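Toxin PAU_02230 (Photorhabdus asymbiotica subsp. asymbiotica ATCC 43949, PDB 6HV6) is a bacterial protein toxin of Photorhabdus whose modelled part packs helices against a six-stranded antiparallel sheet, an arrangement reminiscent of the papain-like fold. Local coordinates at residues 198-203 with 288-293; 206-211 with 360-365. The protein carries 1 engineered substitution. One frame throughout, in Å; residues are numbered along the deposited sequence.

Contact 1 (198-203 with 288-293); sequences EALPES and KHTMLI. Engineered in segment 198-203: Ala-199 (natural residue Cys). With EPE (4-(2-hydroxyethyl)-1-piperazine ethanesulfonic acid), chain H.
Ala-199 and Ser-203 pack on Thr-290 in a buried helix-on-sheet contact, where the start of helix 199-211 lies over strand 289-296. The segment axes approach to 6.8 Å and run at 15° to each other. Ala-199, engineered from the natural Cys, puts CB 3.6 Å from His-289 ND1, obliquely to the ring, while His-289 NE2 is hydrogen-bonded to Asp-309. A Cys at a helix start beside a His-Asp pair would be consistent with a papain-like triad. Thr-290 serves two neighbours with its two branches: with OG1 anti to the carbonyl carbon (chi1 -55°) and CG2 anti to the backbone N, the methyl CG2 lies 3.8 Å from Ser-203 CB, and OG1 donates a hydrogen bond to O3S of the bound EPE at 2.7 Å. The same sulfonate accepts from Leu-200 N through O1S at 2.8 Å. Ser-203 OG turns back along its helix to Ala-199 O (2.9 Å), approaching from the face opposite to Ser-203 N, which gives that oxygen two donors. Leu-292 CD2 rests 3.5 Å from Ser-203 O. Van der Waals packing thus joins helix and strand, while Leu-200 N and the strand hydroxyl of Thr-290 together hold the sulfonate, consistent with a site that can accept an anion, probably favoured by the helix end.

Contact 2 (206-211 with 360-365); sequences MGWALQ and NLNEII
Asn-362 OD1 is gripped by two donors, Trp-208 NE1 across the contact and Gln-214 NE2 from beyond helix 199-211. The indole bond is short and nearly straight: NE1 to OD1 measures 2.8 Å with an N-H...O angle of 173°. Its two ends differ in orientation, for OD1 lies in the plane of the indole at the ring edge, whereas NE1 stands well above the plane of the Asn-362 carbonyl and off its lone-pair directions. With CG anti to the backbone N (chi1 174°), the Trp-208 side chain extends from its helix and brings the pyrrole edge to helix 361-365. These two helical segments are almost perpendicular, their axes 10.4 Å apart at an angle of 89°, and the short second helix begins with a capping box. There Glu-363 N donates to Asn-360 OD1 at 2.7 Å. In return Asn-360 N donates to Glu-363 OE1 at 2.8 Å, using its anti lone pair. The remaining contacts are apolar. Leu-361 CD1 touches Trp-208 CB at 3.7 Å, with the two side chains crossing obliquely, and Leu-361 CB lies 3.9 Å from Trp-208 CD1. One turn later, the tip of Ile-365, CD1, is shared between Trp-208 CD1 and Ala-209 CB, the latter 4.2 Å away. Leu-361 and Ile-365 also touch Leu-205, which extends this apolar strip along helix 199-211.

Helix 199-211 serves both contacts: contact 1 uses its N-terminal part and contact 2 its C-terminal part, whose Leu-210 also packs on the sheet. The centre of contact 1 is about 10 Å from the centre of the chain, and six of its seven touching residues are buried. The centre of contact 2 is about 19 Å from it, and the contact includes the partly exposed Trp-208 and Asn-362. Their chemistry differs accordingly: across 198-203 and 288-293 the segments meet by packing, with polar donors directed to a bound sulfonate, whereas 206-211 and 360-365 add a direct indole-to-amide bond to their apolar contacts. The centres of the two contacts are about 14 Å apart, yet Leu-292 CD2 comes within 3.5 Å of Gly-207 N.

Contact 1 (198-203 with 288-293)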
loop_
_atom_site.group_PDB
_atom_site.type_symbol
_atom_site.label_atom_id
_atom_site.label_comp_id
_atom_site.label_asym_id
_atom_site.label_seq_id
_atom_site.Cartn_x
_atom_site.Cartn_y
_atom_site.Cartn_z
ATOM N N GLU A 198 -3.340 -5.531 1.193
ATOM C CA GLU A 198 -4.486 -5.903 2.012
ATOM C C GLU A 198 -5.629 -4.912 1.815
ATOM O O GLU A 198 -6.372 -4.608 2.737
ATOM C CB GLU A 198 -4.102 -6.014 3.487
ATOM C CG GLU A 198 -3.123 -7.141 3.786
ATOM C CD GLU A 198 -3.694 -8.515 3.482
ATOM O OE1 GLU A 198 -4.937 -8.628 3.384
ATOM O OE2 GLU A 198 -2.897 -9.476 3.327
ATOM N N ALA A 199 -5.792 -4.427 0.587
ATOM C CA ALA A 199 -6.732 -3.341 0.331
ATOM C C ALA A 199 -8.179 -3.759 0.585
ATOM O O ALA A 199 -8.985 -2.937 1.027
ATOM C CB ALA A 199 -6.556 -2.841 -1.110
ATOM N N LEU A 200 -8.540 -5.018 0.306
ATOM C CA LEU A 200 -9.912 -5.456 0.555
ATOM C C LEU A 200 -10.274 -5.387 2.040
ATOM O O LEU A 200 -11.249 -4.705 2.387
ATOM C CB LEU A 200 -10.140 -6.854 -0.038
ATOM C CG LEU A 200 -11.460 -7.553 0.336
ATOM C CD1 LEU A 200 -12.680 -6.755 -0.123
ATOM C CD2 LEU A 200 -11.518 -8.976 -0.236
ATOM N N PRO A 201 -9.541 -6.044 2.947
ATOM C CA PRO A 201 -9.922 -5.930 4.364
ATOM C C PRO A 201 -9.714 -4.534 4.916
ATOM O O PRO A 201 -10.463 -4.128 5.810
ATOM C CB PRO A 201 -9.018 -6.956 5.064
ATOM C CG PRO A 201 -7.822 -7.087 4.138
ATOM C CD PRO A 201 -8.411 -6.969 2.756
ATOM N N GLU A 202 -8.707 -3.797 4.433
ATOM C CA GLU A 202 -8.541 -2.417 4.874
ATOM C C GLU A 202 -9.785 -1.601 4.548
ATOM O O GLU A 202 -10.293 -0.860 5.393
ATOM C CB GLU A 202 -7.285 -1.808 4.229
ATOM C CG GLU A 202 -6.004 -2.349 4.871
ATOM C CD GLU A 202 -4.765 -2.200 3.998
ATOM O OE1 GLU A 202 -4.874 -1.828 2.813
ATOM O OE2 GLU A 202 -3.665 -2.456 4.518
ATOM N N SER A 203 -10.297 -1.743 3.325
ATOM C CA SER A 203 -11.481 -0.991 2.911
ATOM C C SER A 203 -12.703 -1.371 3.744
ATOM O O SER A 203 -13.443 -0.497 4.206
ATOM C CB SER A 203 -11.760 -1.243 1.430
ATOM O OG SER A 203 -10.730 -0.716 0.609
ATOM N N LYS A 288 -7.330 -5.791 -9.338
ATOM C CA LYS A 288 -6.404 -6.160 -8.253
ATOM C C LYS A 288 -6.330 -5.099 -7.161
ATOM O O LYS A 288 -5.283 -4.886 -6.545
ATOM C CB LYS A 288 -5.008 -6.453 -8.809
ATOM C CG LYS A 288 -4.977 -7.647 -9.750
ATOM C CD LYS A 288 -3.632 -7.787 -10.435
ATOM C CE LYS A 288 -3.593 -9.041 -11.297
ATOM N NZ LYS A 288 -3.789 -10.279 -10.479
ATOM N N HIS A 289 -7.459 -4.447 -6.887
ATOM C CA HIS A 289 -7.466 -3.381 -5.896
ATOM C C HIS A 289 -8.867 -3.234 -5.330
ATOM O O HIS A 289 -9.856 -3.566 -5.986
ATOM C CB HIS A 289 -6.992 -2.048 -6.502
ATOM C CG HIS A 289 -6.635 -1.009 -5.481
ATOM N ND1 HIS A 289 -6.031 -1.321 -4.277
ATOM C CD2 HIS A 289 -6.762 0.341 -5.499
ATOM C CE1 HIS A 289 -5.832 -0.209 -3.586
ATOM N NE2 HIS A 289 -6.259 0.814 -4.309
ATOM N N THR A 290 -8.940 -2.740 -4.100
ATOM C CA THR A 290 -10.212 -2.436 -3.470
ATOM C C THR A 290 -10.104 -1.064 -2.834
ATOM O O THR A 290 -9.065 -0.716 -2.268
ATOM C CB THR A 290 -10.586 -3.471 -2.402
ATOM O OG1 THR A 290 -10.572 -4.781 -2.970
ATOM C CG2 THR A 290 -11.983 -3.171 -1.807
ATOM N N MET A 291 -11.173 -0.284 -2.938
ATOM C CA MET A 291 -11.189 1.035 -2.336
ATOM C C MET A 291 -12.561 1.217 -1.689
ATOM O O MET A 291 -13.381 0.297 -1.650
ATOM C CB MET A 291 -10.864 2.104 -3.386
ATOM C CG MET A 291 -9.429 2.011 -3.971
ATOM S SD MET A 291 -9.344 2.856 -5.556
ATOM C CE MET A 291 -10.190 1.668 -6.591
ATOM N N LEU A 292 -12.828 2.420 -1.205
ATOM C CA LEU A 292 -14.034 2.632 -0.424
ATOM C C LEU A 292 -14.476 4.073 -0.588
ATOM O O LEU A 292 -13.639 4.981 -0.587
ATOM C CB LEU A 292 -13.767 2.322 1.057
ATOM C CG LEU A 292 -14.891 2.654 2.031
ATOM C CD1 LEU A 292 -15.897 1.530 1.999
ATOM C CD2 LEU A 292 -14.298 2.859 3.430
ATOM N N ILE A 293 -15.786 4.287 -0.715
ATOM C CA ILE A 293 -16.336 5.633 -0.653
ATOM C C ILE A 293 -17.489 5.626 0.334
ATOM O O ILE A 293 -18.230 4.641 0.440
ATOM C CB ILE A 293 -16.772 6.169 -2.036
ATOM C CG1 ILE A 293 -17.806 5.266 -2.687
ATOM C CG2 ILE A 293 -15.567 6.289 -2.960
ATOM C CD1 ILE A 293 -18.007 5.585 -4.168
HETATM N N1 EPE H . -4.375 -8.440 -4.907
HETATM C C9 EPE H . -5.111 -8.257 -3.646
HETATM C C10 EPE H . -5.843 -6.923 -3.746
HETATM S S EPE H . -7.365 -6.807 -2.847
HETATM O O1S EPE H . -6.949 -6.652 -1.401
HETATM O O2S EPE H . -8.084 -8.042 -3.056
HETATM O O3S EPE H . -8.046 -5.629 -3.329
#

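Contact 2 (206-211 with 360-365)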
loop_
_atom_site.group_PDB
_atom_site.type_symbol
_atom_site.label_atom_id
_atom_site.label_comp_id
_atom_site.label_asym_id
_atom_site.label_seq_id
_atom_site.Cartn_x
_atom_site.Cartn_y
_atom_site.Cartn_z
ATOM N N MET A 206 -12.200 -0.062 7.361
ATOM C CA MET A 206 -12.333 1.393 7.409
ATOM C C MET A 206 -13.777 1.843 7.176
ATOM O O MET A 206 -14.195 2.894 7.687
ATOM C CB MET A 206 -11.394 2.032 6.375
ATOM C CG MET A 206 -11.347 3.566 6.431
ATOM S SD MET A 206 -10.787 4.181 8.019
ATOM C CE MET A 206 -9.011 3.870 7.892
ATOM N N GLY A 207 -14.546 1.084 6.396
ATOM C CA GLY A 207 -15.959 1.396 6.258
ATOM C C GLY A 207 -16.668 1.381 7.598
ATOM O O GLY A 207 -17.457 2.277 7.905
ATOM N N TRP A 208 -16.372 0.381 8.433
ATOM C CA TRP A 208 -16.963 0.381 9.770
ATOM C C TRP A 208 -16.383 1.497 10.633
ATOM O O TRP A 208 -17.118 2.165 11.380
ATOM C CB TRP A 208 -16.759 -0.965 10.457
ATOM C CG TRP A 208 -17.235 -0.895 11.869
ATOM C CD1 TRP A 208 -16.491 -1.081 12.996
ATOM C CD2 TRP A 208 -18.559 -0.554 12.308
ATOM N NE1 TRP A 208 -17.275 -0.899 14.111
ATOM C CE2 TRP A 208 -18.548 -0.575 13.716
ATOM C CE3 TRP A 208 -19.753 -0.240 11.646
ATOM C CZ2 TRP A 208 -19.682 -0.294 14.475
ATOM C CZ3 TRP A 208 -20.890 0.035 12.411
ATOM C CH2 TRP A 208 -20.840 0.007 13.804
ATOM N N ALA A 209 -15.063 1.699 10.559
ATOM C CA ALA A 209 -14.432 2.798 11.283
ATOM C C ALA A 209 -15.097 4.125 10.952
ATOM O O ALA A 209 -15.378 4.934 11.843
ATOM C CB ALA A 209 -12.940 2.868 10.937
ATOM N N LEU A 210 -15.356 4.368 9.667
ATOM C CA LEU A 210 -15.950 5.640 9.274
ATOM C C LEU A 210 -17.361 5.778 9.822
ATOM O O LEU A 210 -17.758 6.868 10.250
ATOM C CB LEU A 210 -15.945 5.781 7.750
ATOM C CG LEU A 210 -14.634 6.266 7.134
ATOM C CD1 LEU A 210 -14.691 6.095 5.616
ATOM C CD2 LEU A 210 -14.407 7.729 7.495
ATOM N N GLN A 211 -18.131 4.688 9.827
ATOM C CA GLN A 211 -19.506 4.762 10.306
ATOM C C GLN A 211 -19.605 4.847 11.824
ATOM O O GLN A 211 -20.675 5.181 12.347
ATOM C CB GLN A 211 -20.302 3.561 9.790
ATOM C CG GLN A 211 -20.360 3.498 8.251
ATOM C CD GLN A 211 -21.392 2.499 7.737
ATOM O OE1 GLN A 211 -22.216 1.984 8.498
ATOM N NE2 GLN A 211 -21.352 2.228 6.437
ATOM N N ASN A 360 -14.541 -9.250 16.805
ATOM C CA ASN A 360 -15.385 -8.403 15.973
ATOM C C ASN A 360 -14.570 -7.219 15.444
ATOM O O ASN A 360 -13.418 -6.996 15.833
ATOM C CB ASN A 360 -16.608 -7.921 16.755
ATOM C CG ASN A 360 -16.236 -7.171 18.027
ATOM O OD1 ASN A 360 -15.441 -6.231 17.998
ATOM N ND2 ASN A 360 -16.810 -7.591 19.154
ATOM N N LEU A 361 -15.173 -6.451 14.538
ATOM C CA LEU A 361 -14.413 -5.372 13.917
ATOM C C LEU A 361 -13.993 -4.329 14.945
ATOM O O LEU A 361 -12.925 -3.720 14.805
ATOM C CB LEU A 361 -15.207 -4.715 12.786
ATOM C CG LEU A 361 -15.559 -5.528 11.536
ATOM C CD1 LEU A 361 -15.927 -4.590 10.375
ATOM C CD2 LEU A 361 -14.428 -6.466 11.125
ATOM N N ASN A 362 -14.797 -4.126 15.996
ATOM C CA ASN A 362 -14.422 -3.161 17.027
ATOM C C ASN A 362 -13.177 -3.618 17.777
ATOM O O ASN A 362 -12.257 -2.826 18.021
ATOM C CB ASN A 362 -15.581 -2.945 17.999
ATOM C CG ASN A 362 -16.548 -1.878 17.532
ATOM O OD1 ASN A 362 -16.240 -1.074 16.653
ATOM N ND2 ASN A 362 -17.721 -1.850 18.144
ATOM N N GLU A 363 -13.132 -4.896 18.155
ATOM C CA GLU A 363 -11.976 -5.414 18.876
ATOM C C GLU A 363 -10.727 -5.398 18.009
ATOM O O GLU A 363 -9.615 -5.257 18.530
ATOM C CB GLU A 363 -12.268 -6.829 19.374
ATOM C CG GLU A 363 -13.418 -6.894 20.368
ATOM C CD GLU A 363 -13.928 -8.302 20.592
ATOM O OE1 GLU A 363 -14.177 -9.013 19.598
ATOM O OE2 GLU A 363 -14.074 -8.699 21.768
ATOM N N ILE A 364 -10.887 -5.540 16.691
ATOM C CA ILE A 364 -9.748 -5.425 15.786
ATOM C C ILE A 364 -9.207 -4.001 15.791
ATOM O O ILE A 364 -7.987 -3.783 15.803
ATOM C CB ILE A 364 -10.139 -5.875 14.370
ATOM C CG1 ILE A 364 -10.504 -7.364 14.361
ATOM C CG2 ILE A 364 -9.003 -5.588 13.379
ATOM C CD1 ILE A 364 -11.114 -7.837 13.043
ATOM N N ILE A 365 -10.102 -3.011 15.787
ATOM C CA ILE A 365 -9.701 -1.618 15.944
ATOM C C ILE A 365 -9.249 -1.308 17.369
ATOM O O ILE A 365 -8.738 -0.217 17.631
ATOM C CB ILE A 365 -10.866 -0.715 15.476
ATOM C CG1 ILE A 365 -11.166 -0.953 14.001
ATOM C CG2 ILE A 365 -10.567 0.785 15.651
ATOM C CD1 ILE A 365 -12.463 -0.333 13.567
#